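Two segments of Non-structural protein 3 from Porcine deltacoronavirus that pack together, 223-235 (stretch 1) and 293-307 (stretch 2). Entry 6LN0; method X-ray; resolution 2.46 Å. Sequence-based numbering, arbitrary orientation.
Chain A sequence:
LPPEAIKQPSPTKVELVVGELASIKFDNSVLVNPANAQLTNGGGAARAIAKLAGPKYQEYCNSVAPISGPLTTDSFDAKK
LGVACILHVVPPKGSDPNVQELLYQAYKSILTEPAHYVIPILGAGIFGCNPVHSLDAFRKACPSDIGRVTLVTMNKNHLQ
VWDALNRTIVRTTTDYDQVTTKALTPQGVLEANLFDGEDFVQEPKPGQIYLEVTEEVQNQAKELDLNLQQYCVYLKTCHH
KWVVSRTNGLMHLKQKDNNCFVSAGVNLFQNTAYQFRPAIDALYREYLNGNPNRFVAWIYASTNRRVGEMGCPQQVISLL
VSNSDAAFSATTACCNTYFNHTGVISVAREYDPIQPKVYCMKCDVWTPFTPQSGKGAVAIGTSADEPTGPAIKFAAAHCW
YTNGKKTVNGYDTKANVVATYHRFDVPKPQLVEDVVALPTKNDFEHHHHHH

Stretch 1 (223-235) ELDLNLQQYCVYL
Stretch 2 293-307: NRFVAWIYASTNRRV

Two helices, 228-235 and 293-302, pack roughly antiparallel, their N-to-C directions 146° apart and their axes 8.2 Å apart at closest approach. At the closest points an alanine faces the first helix: the CA of Gln 230 lies 4.9 Å from the CA of Ala 301, and the CA of Tyr 234 lies 5.2 Å from the CA of Ala 297.

Tyr 234 is the knob, set among Arg 294, Ala 297, Trp 298 and Ala 301. Its CA-to-CB bond points sideways, but chi1 t (163°) with chi2 74° brings the ring across. Tyr 234 CD1 lies 3.7 Å from Ala 297 CB, and the ring edge meets backbone at Tyr 234 CD1 to Trp 298 N (3.4 Å). Val 233, also t, places CG1 4.2 Å from Ala 301 CB, while its CG2 lies over one face of the Arg 306 guanidinium; the m, m, m chi1-chi3 of Arg 306 curls that side chain back to the helix.

Before the first helix, Asp 225 (phi/psi 66/38) closes a Schellman motif and Leu 226 is extended (-119/142). Asn 227, chi1 p, caps the helix: its OD1 accepts from Gln 230 N at 3.0 Å. Gln 230 answers, its OE1 accepting from Asn 227 N at 3.1 Å. With m, t and chi3 -63°, the same amide directs NE2 to the other helix's C-terminal end, donating to Asn 304 OD1 (3.3 Å) and to a water (3.1 Å from NE2) that donates to Ser 302 O at 2.9 Å.

Trp 298 has a sideways CA-to-CB bond, but t with chi2 70° brings the end of its indole nearer the loop, where NE1 donates to Leu 224 O at 2.8 Å and 164°. Leu 224 and Leu 226, both m,t, place their CD2 atoms 4.0 and 4.2 Å from Trp 298 CD1. Ser 302, m, turns OG back to donate to Trp 298 O at 2.8 Å.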

ATOM      1  N   GLU A 223      11.729  -5.532  12.683  1.00 47.23           N
ATOM      2  CA  GLU A 223      12.641  -5.102  13.733  1.00 49.00           C
ATOM      3  C   GLU A 223      11.881  -4.575  14.944  1.00 49.84           C
ATOM      4  O   GLU A 223      12.346  -4.715  16.084  1.00 48.98           O
ATOM      5  CB  GLU A 223      13.589  -4.039  13.197  1.00 48.79           C
ATOM      6  CG  GLU A 223      14.935  -4.599  12.793  1.00 57.73           C
ATOM      7  CD  GLU A 223      16.037  -3.553  12.816  1.00 69.50           C
ATOM      8  OE1 GLU A 223      15.771  -2.424  13.281  1.00 70.71           O
ATOM      9  OE2 GLU A 223      17.169  -3.858  12.371  1.00 71.92           O
ATOM     10  N   LEU A 224      10.711  -3.980  14.708  1.00 45.85           N
ATOM     11  CA  LEU A 224       9.856  -3.377  15.721  1.00 51.15           C
ATOM     12  C   LEU A 224       8.767  -4.317  16.219  1.00 50.51           C
ATOM     13  O   LEU A 224       7.978  -3.915  17.078  1.00 46.94           O
ATOM     14  CB  LEU A 224       9.199  -2.102  15.166  1.00 44.75           C
ATOM     15  CG  LEU A 224      10.119  -0.897  14.994  1.00 45.98           C
ATOM     16  CD1 LEU A 224       9.348   0.334  14.527  1.00 42.72           C
ATOM     17  CD2 LEU A 224      10.849  -0.600  16.282  1.00 39.96           C
ATOM     18  N   ASP A 225       8.692  -5.538  15.673  1.00 49.61           N
ATOM     19  CA  ASP A 225       7.704  -6.544  16.068  1.00 46.43           C
ATOM     20  C   ASP A 225       6.287  -6.124  15.701  1.00 49.57           C
ATOM     21  O   ASP A 225       5.346  -6.364  16.459  1.00 51.98           O
ATOM     22  CB  ASP A 225       7.773  -6.849  17.564  1.00 53.76           C
ATOM     23  CG  ASP A 225       8.577  -8.062  17.867  1.00 63.58           C
ATOM     24  OD1 ASP A 225       9.188  -8.595  16.915  1.00 71.44           O
ATOM     25  OD2 ASP A 225       8.602  -8.476  19.057  1.00 66.50           O
ATOM     26  N   LEU A 226       6.118  -5.486  14.556  1.00 50.88           N
ATOM     27  CA  LEU A 226       4.790  -5.076  14.132  1.00 47.81           C
ATOM     28  C   LEU A 226       4.446  -5.746  12.816  1.00 46.58           C
ATOM     29  O   LEU A 226       5.303  -5.890  11.944  1.00 56.56           O
ATOM     30  CB  LEU A 226       4.691  -3.554  13.977  1.00 45.11           C
ATOM     31  CG  LEU A 226       5.315  -2.655  15.041  1.00 47.72           C
ATOM     32  CD1 LEU A 226       5.190  -1.205  14.600  1.00 39.76           C
ATOM     33  CD2 LEU A 226       4.686  -2.869  16.420  1.00 42.15           C
ATOM     34  N   ASN A 227       3.189  -6.151  12.669  1.00 48.14           N
ATOM     35  CA  ASN A 227       2.680  -6.397  11.329  1.00 49.21           C
ATOM     36  C   ASN A 227       2.439  -5.059  10.635  1.00 47.67           C
ATOM     37  O   ASN A 227       2.726  -3.989  11.178  1.00 49.54           O
ATOM     38  CB  ASN A 227       1.416  -7.255  11.371  1.00 51.36           C
ATOM     39  CG  ASN A 227       0.259  -6.598  12.111  1.00 52.38           C
ATOM     40  OD1 ASN A 227      -0.118  -5.454  11.841  1.00 53.78           O
ATOM     41  ND2 ASN A 227      -0.356  -7.359  13.007  1.00 52.78           N
ATOM     42  N   LEU A 228       1.877  -5.112   9.427  1.00 49.51           N
ATOM     43  CA  LEU A 228       1.845  -3.920   8.583  1.00 44.18           C
ATOM     44  C   LEU A 228       0.759  -2.945   9.007  1.00 48.34           C
ATOM     45  O   LEU A 228       0.948  -1.729   8.891  1.00 48.03           O
ATOM     46  CB  LEU A 228       1.652  -4.310   7.118  1.00 46.19           C
ATOM     47  CG  LEU A 228       2.838  -5.038   6.487  1.00 52.90           C
ATOM     48  CD1 LEU A 228       2.669  -5.131   4.978  1.00 56.40           C
ATOM     49  CD2 LEU A 228       4.140  -4.357   6.834  1.00 51.09           C
ATOM     50  N   GLN A 229      -0.404  -3.453   9.430  1.00 45.77           N
ATOM     51  CA  GLN A 229      -1.406  -2.591  10.044  1.00 48.69           C
ATOM     52  C   GLN A 229      -0.779  -1.782  11.173  1.00 49.15           C
ATOM     53  O   GLN A 229      -0.864  -0.548  11.204  1.00 45.68           O
ATOM     54  CB  GLN A 229      -2.570  -3.423  10.589  1.00 50.76           C
ATOM     55  CG  GLN A 229      -3.500  -3.992   9.552  1.00 63.81           C
ATOM     56  CD  GLN A 229      -3.134  -5.415   9.144  1.00 72.94           C
ATOM     57  OE1 GLN A 229      -1.960  -5.728   8.884  1.00 69.00           O
ATOM     58  NE2 GLN A 229      -4.141  -6.286   9.085  1.00 76.38           N
ATOM     59  N   GLN A 230      -0.116  -2.475  12.099  1.00 42.21           N
ATOM     60  CA  GLN A 230       0.531  -1.793  13.202  1.00 44.64           C
ATOM     61  C   GLN A 230       1.601  -0.843  12.698  1.00 45.86           C
ATOM     62  O   GLN A 230       1.764   0.260  13.231  1.00 45.06           O
ATOM     63  CB  GLN A 230       1.122  -2.811  14.170  1.00 44.89           C
ATOM     64  CG  GLN A 230       0.096  -3.769  14.716  1.00 48.58           C
ATOM     65  CD  GLN A 230       0.703  -4.762  15.670  1.00 49.33           C
ATOM     66  OE1 GLN A 230       1.555  -5.562  15.285  1.00 53.92           O
ATOM     67  NE2 GLN A 230       0.285  -4.706  16.936  1.00 47.20           N
ATOM     68  N   TYR A 231       2.341  -1.245  11.672  1.00 43.20           N
ATOM     69  CA  TYR A 231       3.445  -0.406  11.234  1.00 41.55           C
ATOM     70  C   TYR A 231       2.928   0.914  10.678  1.00 43.03           C
ATOM     71  O   TYR A 231       3.515   1.971  10.916  1.00 42.96           O
ATOM     72  CB  TYR A 231       4.291  -1.147  10.196  1.00 46.37           C
ATOM     73  CG  TYR A 231       5.572  -0.433   9.881  1.00 40.73           C
ATOM     74  CD1 TYR A 231       6.553  -0.285  10.839  1.00 40.76           C
ATOM     75  CD2 TYR A 231       5.778   0.131   8.641  1.00 41.28           C
ATOM     76  CE1 TYR A 231       7.711   0.393  10.560  1.00 42.95           C
ATOM     77  CE2 TYR A 231       6.935   0.810   8.354  1.00 39.85           C
ATOM     78  CZ  TYR A 231       7.897   0.929   9.295  1.00 41.15           C
ATOM     79  OH  TYR A 231       9.049   1.612   8.986  1.00 44.37           O
ATOM     80  N   CYS A 232       1.816   0.868   9.946  1.00 41.46           N
ATOM     81  CA  CYS A 232       1.195   2.086   9.447  1.00 42.75           C
ATOM     82  C   CYS A 232       0.793   2.984  10.593  1.00 46.13           C
ATOM     83  O   CYS A 232       1.112   4.187  10.595  1.00 43.90           O
ATOM     84  CB  CYS A 232      -0.034   1.736   8.613  1.00 46.11           C
ATOM     85  SG  CYS A 232       0.321   1.206   6.964  1.00 57.16           S
ATOM     86  N   VAL A 233       0.088   2.409  11.580  1.00 42.37           N
ATOM     87  CA  VAL A 233      -0.272   3.171  12.760  1.00 40.97           C
ATOM     88  C   VAL A 233       0.972   3.796  13.370  1.00 42.65           C
ATOM     89  O   VAL A 233       0.983   4.976  13.759  1.00 45.11           O
ATOM     90  CB  VAL A 233      -0.999   2.269  13.771  1.00 48.45           C
ATOM     91  CG1 VAL A 233      -1.192   3.007  15.105  1.00 41.98           C
ATOM     92  CG2 VAL A 233      -2.333   1.738  13.199  1.00 36.85           C
ATOM     93  N   TYR A 234       2.058   3.031  13.404  1.00 37.29           N
ATOM     94  CA  TYR A 234       3.295   3.532  13.987  1.00 40.17           C
ATOM     95  C   TYR A 234       3.807   4.744  13.224  1.00 42.20           C
ATOM     96  O   TYR A 234       4.140   5.773  13.820  1.00 46.87           O
ATOM     97  CB  TYR A 234       4.345   2.425  14.001  1.00 42.32           C
ATOM     98  CG  TYR A 234       5.749   2.932  14.191  1.00 41.74           C
ATOM     99  CD1 TYR A 234       6.163   3.368  15.442  1.00 33.26           C
ATOM    100  CD2 TYR A 234       6.677   2.959  13.126  1.00 35.06           C
ATOM    101  CE1 TYR A 234       7.454   3.829  15.661  1.00 32.47           C
ATOM    102  CE2 TYR A 234       8.003   3.431  13.341  1.00 34.15           C
ATOM    103  CZ  TYR A 234       8.363   3.871  14.635  1.00 37.50           C
ATOM    104  OH  TYR A 234       9.617   4.350  14.950  1.00 39.93           O
ATOM    105  N   LEU A 235       3.871   4.643  11.900  1.00 41.25           N
ATOM    106  CA  LEU A 235       4.400   5.736  11.094  1.00 43.42           C
ATOM    107  C   LEU A 235       3.577   7.005  11.268  1.00 43.35           C
ATOM    108  O   LEU A 235       4.131   8.107  11.362  1.00 48.26           O
ATOM    109  CB  LEU A 235       4.446   5.334   9.611  1.00 36.13           C
ATOM    110  CG  LEU A 235       5.474   4.256   9.273  1.00 38.84           C
ATOM    111  CD1 LEU A 235       5.244   3.685   7.869  1.00 42.51           C
ATOM    112  CD2 LEU A 235       6.864   4.838   9.408  1.00 38.60           C
ATOM    113  N   ASN A 293       8.754  10.782  20.363  1.00 49.00           N
ATOM    114  CA  ASN A 293       7.781  10.502  19.315  1.00 52.85           C
ATOM    115  C   ASN A 293       7.831   9.047  18.863  1.00 48.58           C
ATOM    116  O   ASN A 293       6.800   8.367  18.829  1.00 49.94           O
ATOM    117  CB  ASN A 293       7.998  11.450  18.141  1.00 50.80           C
ATOM    118  CG  ASN A 293       7.331  12.786  18.364  1.00 55.91           C
ATOM    119  OD1 ASN A 293       7.284  13.287  19.487  1.00 59.31           O
ATOM    120  ND2 ASN A 293       6.795  13.365  17.297  1.00 62.24           N
ATOM    121  N   ARG A 294       9.011   8.544  18.528  1.00 43.65           N
ATOM    122  CA  ARG A 294       9.067   7.193  17.984  1.00 48.44           C
ATOM    123  C   ARG A 294       8.694   6.161  19.044  1.00 46.86           C
ATOM    124  O   ARG A 294       7.841   5.290  18.810  1.00 44.98           O
ATOM    125  CB  ARG A 294      10.452   6.937  17.393  1.00 45.11           C
ATOM    126  CG  ARG A 294      10.654   7.726  16.104  1.00 50.93           C
ATOM    127  CD  ARG A 294      12.102   7.804  15.657  1.00 58.28           C
ATOM    128  NE  ARG A 294      12.493   6.602  14.933  1.00 61.92           N
ATOM    129  CZ  ARG A 294      13.594   5.886  15.178  1.00 60.68           C
ATOM    130  NH1 ARG A 294      14.446   6.257  16.120  1.00 53.57           N
ATOM    131  NH2 ARG A 294      13.849   4.786  14.471  1.00 61.61           N
ATOM    132  N   PHE A 295       9.294   6.276  20.234  1.00 49.45           N
ATOM    133  CA  PHE A 295       9.066   5.312  21.307  1.00 42.69           C
ATOM    134  C   PHE A 295       7.594   5.223  21.673  1.00 44.26           C
ATOM    135  O   PHE A 295       7.053   4.127  21.829  1.00 44.70           O
ATOM    136  CB  PHE A 295       9.899   5.721  22.517  1.00 51.30           C
ATOM    137  CG  PHE A 295       9.898   4.730  23.637  1.00 47.45           C
ATOM    138  CD1 PHE A 295      10.239   3.404  23.411  1.00 47.03           C
ATOM    139  CD2 PHE A 295       9.616   5.132  24.932  1.00 46.12           C
ATOM    140  CE1 PHE A 295      10.278   2.489  24.445  1.00 46.07           C
ATOM    141  CE2 PHE A 295       9.656   4.218  25.992  1.00 45.96           C
ATOM    142  CZ  PHE A 295       9.986   2.898  25.749  1.00 48.79           C
ATOM    143  N   VAL A 296       6.924   6.367  21.791  1.00 42.05           N
ATOM    144  CA  VAL A 296       5.508   6.385  22.142  1.00 41.12           C
ATOM    145  C   VAL A 296       4.660   5.813  21.020  1.00 39.45           C
ATOM    146  O   VAL A 296       3.680   5.093  21.264  1.00 41.56           O
ATOM    147  CB  VAL A 296       5.070   7.822  22.493  1.00 42.62           C
ATOM    148  CG1 VAL A 296       3.583   7.876  22.642  1.00 39.40           C
ATOM    149  CG2 VAL A 296       5.732   8.273  23.806  1.00 46.58           C
ATOM    150  N   ALA A 297       4.988   6.164  19.773  1.00 40.56           N
ATOM    151  CA  ALA A 297       4.253   5.618  18.636  1.00 40.44           C
ATOM    152  C   ALA A 297       4.402   4.101  18.580  1.00 38.22           C
ATOM    153  O   ALA A 297       3.429   3.372  18.342  1.00 37.74           O
ATOM    154  CB  ALA A 297       4.738   6.260  17.338  1.00 38.72           C
ATOM    155  N   TRP A 298       5.607   3.608  18.822  1.00 35.79           N
ATOM    156  CA  TRP A 298       5.789   2.171  18.964  1.00 38.60           C
ATOM    157  C   TRP A 298       4.893   1.586  20.056  1.00 42.24           C
ATOM    158  O   TRP A 298       4.378   0.472  19.908  1.00 44.14           O
ATOM    159  CB  TRP A 298       7.259   1.867  19.242  1.00 39.50           C
ATOM    160  CG  TRP A 298       7.530   0.416  19.391  1.00 44.86           C
ATOM    161  CD1 TRP A 298       7.504  -0.548  18.400  1.00 40.49           C
ATOM    162  CD2 TRP A 298       7.876  -0.265  20.601  1.00 42.37           C
ATOM    163  NE1 TRP A 298       7.820  -1.777  18.935  1.00 41.35           N
ATOM    164  CE2 TRP A 298       8.055  -1.634  20.277  1.00 43.19           C
ATOM    165  CE3 TRP A 298       8.060   0.147  21.917  1.00 38.30           C
ATOM    166  CZ2 TRP A 298       8.393  -2.585  21.233  1.00 40.19           C
ATOM    167  CZ3 TRP A 298       8.409  -0.804  22.868  1.00 40.39           C
ATOM    168  CH2 TRP A 298       8.571  -2.146  22.523  1.00 37.64           C
ATOM    169  N   ILE A 299       4.688   2.300  21.166  1.00 41.65           N
ATOM    170  CA  ILE A 299       3.845   1.731  22.218  1.00 41.61           C
ATOM    171  C   ILE A 299       2.413   1.623  21.733  1.00 39.41           C
ATOM    172  O   ILE A 299       1.748   0.598  21.930  1.00 44.84           O
ATOM    173  CB  ILE A 299       3.918   2.553  23.516  1.00 40.67           C
ATOM    174  CG1 ILE A 299       5.354   2.740  23.957  1.00 41.42           C
ATOM    175  CG2 ILE A 299       3.086   1.892  24.592  1.00 35.63           C
ATOM    176  CD1 ILE A 299       5.790   1.801  24.916  1.00 46.44           C
ATOM    177  N   TYR A 300       1.910   2.685  21.109  1.00 39.36           N
ATOM    178  CA  TYR A 300       0.526   2.676  20.649  1.00 41.02           C
ATOM    179  C   TYR A 300       0.290   1.609  19.592  1.00 43.13           C
ATOM    180  O   TYR A 300      -0.744   0.929  19.616  1.00 47.75           O
ATOM    181  CB  TYR A 300       0.149   4.035  20.084  1.00 42.42           C
ATOM    182  CG  TYR A 300      -0.424   5.011  21.092  1.00 48.81           C
ATOM    183  CD1 TYR A 300      -1.788   5.077  21.307  1.00 47.32           C
ATOM    184  CD2 TYR A 300       0.404   5.890  21.793  1.00 41.07           C
ATOM    185  CE1 TYR A 300      -2.321   5.977  22.187  1.00 51.26           C
ATOM    186  CE2 TYR A 300      -0.118   6.790  22.670  1.00 50.24           C
ATOM    187  CZ  TYR A 300      -1.489   6.830  22.873  1.00 51.80           C
ATOM    188  OH  TYR A 300      -2.034   7.726  23.761  1.00 50.81           O
ATOM    189  N   ALA A 301       1.227   1.454  18.644  1.00 39.43           N
ATOM    190  CA  ALA A 301       1.036   0.467  17.575  1.00 44.80           C
ATOM    191  C   ALA A 301       1.178  -0.962  18.095  1.00 41.10           C
ATOM    192  O   ALA A 301       0.489  -1.872  17.623  1.00 40.44           O
ATOM    193  CB  ALA A 301       2.029   0.709  16.435  1.00 38.60           C
ATOM    194  N   SER A 302       2.080  -1.185  19.053  1.00 38.30           N
ATOM    195  CA  SER A 302       2.238  -2.529  19.605  1.00 46.23           C
ATOM    196  C   SER A 302       1.017  -2.966  20.417  1.00 48.50           C
ATOM    197  O   SER A 302       0.722  -4.165  20.473  1.00 50.49           O
ATOM    198  CB  SER A 302       3.495  -2.606  20.474  1.00 45.05           C
ATOM    199  OG  SER A 302       4.654  -2.288  19.724  1.00 44.70           O
ATOM    200  N   THR A 303       0.307  -2.031  21.061  1.00 41.88           N
ATOM    201  CA  THR A 303      -0.854  -2.383  21.874  1.00 43.46           C
ATOM    202  C   THR A 303      -2.170  -2.067  21.173  1.00 45.80           C
ATOM    203  O   THR A 303      -3.231  -2.179  21.788  1.00 43.65           O
ATOM    204  CB  THR A 303      -0.793  -1.697  23.260  1.00 39.12           C
ATOM    205  OG1 THR A 303      -0.791  -0.275  23.130  1.00 39.09           O
ATOM    206  CG2 THR A 303       0.462  -2.069  23.988  1.00 43.13           C
ATOM    207  N   ASN A 304      -2.127  -1.700  19.889  1.00 46.29           N
ATOM    208  CA  ASN A 304      -3.329  -1.553  19.069  1.00 42.11           C
ATOM    209  C   ASN A 304      -4.260  -0.484  19.642  1.00 46.47           C
ATOM    210  O   ASN A 304      -5.457  -0.692  19.821  1.00 51.30           O
ATOM    211  CB  ASN A 304      -4.052  -2.890  18.908  1.00 42.81           C
ATOM    212  CG  ASN A 304      -3.202  -3.916  18.213  1.00 45.81           C
ATOM    213  OD1 ASN A 304      -2.833  -3.734  17.064  1.00 49.97           O
ATOM    214  ND2 ASN A 304      -2.876  -4.993  18.902  1.00 44.95           N
ATOM    215  N   ARG A 305      -3.696   0.677  19.919  1.00 43.45           N
ATOM    216  CA  ARG A 305      -4.469   1.819  20.363  1.00 51.97           C
ATOM    217  C   ARG A 305      -4.277   2.956  19.380  1.00 51.12           C
ATOM    218  O   ARG A 305      -3.315   2.979  18.612  1.00 53.48           O
ATOM    219  CB  ARG A 305      -4.039   2.288  21.761  1.00 49.44           C
ATOM    220  CG  ARG A 305      -4.032   1.196  22.780  1.00 51.05           C
ATOM    221  CD  ARG A 305      -5.438   0.721  23.050  1.00 50.67           C
ATOM    222  NE  ARG A 305      -5.425  -0.248  24.134  1.00 55.27           N
ATOM    223  CZ  ARG A 305      -6.502  -0.885  24.574  1.00 62.54           C
ATOM    224  NH1 ARG A 305      -7.681  -0.648  24.005  1.00 63.20           N
ATOM    225  NH2 ARG A 305      -6.398  -1.753  25.579  1.00 61.41           N
ATOM    226  N   ARG A 306      -5.182   3.920  19.438  1.00 54.11           N
ATOM    227  CA  ARG A 306      -5.007   5.172  18.729  1.00 57.37           C
ATOM    228  C   ARG A 306      -4.933   6.310  19.736  1.00 55.11           C
ATOM    229  O   ARG A 306      -5.574   6.277  20.788  1.00 58.28           O
ATOM    230  CB  ARG A 306      -6.137   5.407  17.731  1.00 58.04           C
ATOM    231  CG  ARG A 306      -6.442   4.194  16.853  1.00 62.87           C
ATOM    232  CD  ARG A 306      -5.196   3.699  16.103  1.00 60.56           C
ATOM    233  NE  ARG A 306      -4.597   4.732  15.251  1.00 70.46           N
ATOM    234  CZ  ARG A 306      -4.943   4.968  13.983  1.00 67.32           C
ATOM    235  NH1 ARG A 306      -5.891   4.244  13.399  1.00 65.00           N
ATOM    236  NH2 ARG A 306      -4.334   5.931  13.299  1.00 67.97           N
ATOM    237  N   VAL A 307      -4.128   7.316  19.407  1.00 54.87           N
ATOM    238  CA  VAL A 307      -4.003   8.485  20.263  1.00 54.52           C
ATOM    239  C   VAL A 307      -5.370   9.109  20.497  1.00 58.57           C
ATOM    240  O   VAL A 307      -6.148   9.320  19.557  1.00 57.97           O
ATOM    241  CB  VAL A 307      -3.023   9.477  19.630  1.00 59.29           C
ATOM    242  CG1 VAL A 307      -1.611   9.012  19.874  1.00 58.17           C
ATOM    243  CG2 VAL A 307      -3.275   9.561  18.143  1.00 63.90           C
TER
HETATM  244  O   HOH W   1       1.746  -6.467  19.084  1.00 53.91           O